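Local structure of motility protein B (Helicobacter pylori, 3S06) at residues I26-S31 against R136-F141. The protein probably forms, with MotA, the stator needed for flagellar rotation, and may fasten the torque-generating machinery to the cell wall through its periplasmic OmpA-like domain. Sequence-based numbering, arbitrary orientation.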
# COMPACT_ATOMS: atom_id res chain seq x y z
N ILE A 26 -0.63 -7.28 12.54
CA ILE A 26 -1.53 -8.25 13.17
C ILE A 26 -0.90 -8.80 14.44
O ILE A 26 0.22 -9.32 14.39
CB ILE A 26 -1.81 -9.44 12.21
CG1 ILE A 26 -2.36 -8.90 10.88
CG2 ILE A 26 -2.85 -10.37 12.84
CD1 ILE A 26 -2.57 -9.92 9.76
N LEU A 27 -1.60 -8.66 15.56
CA LEU A 27 -1.20 -9.39 16.77
C LEU A 27 -2.05 -10.65 16.85
O LEU A 27 -3.27 -10.57 16.92
CB LEU A 27 -1.41 -8.55 18.02
CG LEU A 27 -0.44 -7.41 18.28
CD1 LEU A 27 -0.98 -6.67 19.50
CD2 LEU A 27 0.98 -7.97 18.53
N LYS A 28 -1.39 -11.81 16.81
CA LYS A 28 -2.11 -13.07 16.76
C LYS A 28 -2.17 -13.65 18.17
O LYS A 28 -1.14 -13.94 18.79
CB LYS A 28 -1.43 -14.03 15.77
CG LYS A 28 -1.82 -13.73 14.33
CD LYS A 28 -1.16 -14.68 13.38
CE LYS A 28 -0.96 -14.01 12.07
NZ LYS A 28 -2.22 -14.07 11.28
N LEU A 29 -3.39 -13.77 18.70
CA LEU A 29 -3.58 -14.23 20.07
C LEU A 29 -4.28 -15.58 20.06
O LEU A 29 -5.50 -15.65 19.92
CB LEU A 29 -4.42 -13.22 20.88
CG LEU A 29 -3.96 -11.76 20.75
CD1 LEU A 29 -4.97 -10.84 21.41
CD2 LEU A 29 -2.55 -11.58 21.30
N PRO A 30 -3.50 -16.68 20.22
CA PRO A 30 -4.14 -18.01 20.27
C PRO A 30 -5.20 -18.09 21.37
O PRO A 30 -5.12 -17.36 22.37
CB PRO A 30 -2.97 -18.96 20.57
CG PRO A 30 -1.75 -18.21 20.05
CD PRO A 30 -2.05 -16.77 20.45
N SER A 31 -6.20 -18.95 21.16
CA SER A 31 -7.35 -19.05 22.06
C SER A 31 -6.95 -19.05 23.55
O SER A 31 -7.55 -18.34 24.36
CB SER A 31 -8.13 -20.33 21.77
OG SER A 31 -9.28 -20.38 22.61
N ARG A 136 -7.90 -18.48 17.10
CA ARG A 136 -7.31 -17.25 17.65
C ARG A 136 -8.26 -16.08 17.54
O ARG A 136 -9.25 -16.11 16.79
CB ARG A 136 -6.01 -16.89 16.89
CG ARG A 136 -6.27 -16.42 15.43
CD ARG A 136 -4.98 -16.41 14.61
NE ARG A 136 -5.24 -16.07 13.22
CZ ARG A 136 -5.67 -16.92 12.29
NH1 ARG A 136 -5.93 -18.19 12.61
NH2 ARG A 136 -5.88 -16.49 11.04
N VAL A 137 -7.94 -15.03 18.30
CA VAL A 137 -8.40 -13.71 17.97
C VAL A 137 -7.18 -12.90 17.49
O VAL A 137 -6.09 -13.00 18.06
CB VAL A 137 -9.10 -13.06 19.18
CG1 VAL A 137 -9.35 -11.57 18.95
CG2 VAL A 137 -10.45 -13.79 19.47
N GLU A 138 -7.37 -12.10 16.43
CA GLU A 138 -6.33 -11.21 15.96
C GLU A 138 -6.66 -9.78 16.26
O GLU A 138 -7.83 -9.40 16.27
CB GLU A 138 -6.23 -11.32 14.42
CG GLU A 138 -5.63 -12.60 13.96
CD GLU A 138 -5.49 -12.68 12.45
OE1 GLU A 138 -6.00 -11.78 11.72
OE2 GLU A 138 -4.84 -13.65 12.02
N ILE A 139 -5.64 -8.98 16.55
CA ILE A 139 -5.88 -7.54 16.59
C ILE A 139 -5.15 -6.99 15.38
O ILE A 139 -3.94 -7.15 15.22
CB ILE A 139 -5.41 -6.88 17.89
CG1 ILE A 139 -6.01 -7.59 19.10
CG2 ILE A 139 -5.82 -5.37 17.90
CD1 ILE A 139 -5.45 -7.10 20.38
N PHE A 140 -5.93 -6.34 14.52
CA PHE A 140 -5.42 -5.87 13.22
C PHE A 140 -5.42 -4.35 13.24
O PHE A 140 -6.45 -3.72 13.57
CB PHE A 140 -6.32 -6.41 12.10
CG PHE A 140 -5.95 -5.90 10.72
CD1 PHE A 140 -4.71 -6.19 10.17
CD2 PHE A 140 -6.86 -5.14 9.99
CE1 PHE A 140 -4.38 -5.72 8.88
CE2 PHE A 140 -6.53 -4.68 8.70
CZ PHE A 140 -5.27 -4.97 8.16
N PHE A 141 -4.25 -3.78 12.94
CA PHE A 141 -4.04 -2.34 12.97
C PHE A 141 -3.90 -1.83 11.55
O PHE A 141 -3.03 -2.28 10.80
CB PHE A 141 -2.76 -2.01 13.74
CG PHE A 141 -2.78 -2.49 15.17
CD1 PHE A 141 -3.12 -1.61 16.19
CD2 PHE A 141 -2.44 -3.80 15.49
CE1 PHE A 141 -3.13 -2.04 17.53
CE2 PHE A 141 -2.45 -4.25 16.81
CZ PHE A 141 -2.78 -3.36 17.83
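Residues 26-29 and 137-141 run antiparallel as neighbouring strands, their axes 4.6 Å apart, and Leu27 with Ile139 and Leu29 with Val137 form the hydrogen-bonded pairs. This ladder joins the second strand of the chain to the last, which lies in the middle of the sheet of the OmpA-like periplasmic domain, with strand 66-74 bordering 137-142 on its other side. Leu27 N gives a nearly straight bond to Ile139 O (2.8 Å, 166° at the hydrogen), and the carbonyl of Leu27 takes the amide of Ile139 in return. Branched aliphatic residues suit the face holding Leu27, Leu29, Val137 and Ile139, because helix 48-57 packs there: Ile54 touches both leucines and Ile139. Leu29 CD1 reaches Ile139 CD1 at 3.9 Å, while Leu27 CD1 lies at the edge of the Phe141 ring, near its plane. Phe159 and Ile151 of the second subunit pack on Leu27 and Phe141 respectively, extending this apolar layer onto that subunit.

The other face mixes apolar and charged groups. Ile26 turns its two branches to different neighbours: CG1 meets the edge of the Phe140 ring, whereas CG2, anti to the backbone N, rests against Glu138 CD at 3.5 Å. Lys28 and Glu138 lie side by side, both running out from the same face, so that ammonium and carboxylate meet. Lys28 bends at its last torsion (chi4 -82°), which brings NZ to 2.8 Å from Glu138 OE2. Glu138 is buried, so its charge probably depends on its cationic partners; Arg70 pairs with its OE1. Two cations share the OE2 of Glu138, an arrangement that should stabilise its negative charge: Lys28 NZ approaches from one face of the carboxylate plane, and Arg136 NE, 2.7 Å from Glu138 OE2, from the opposite face.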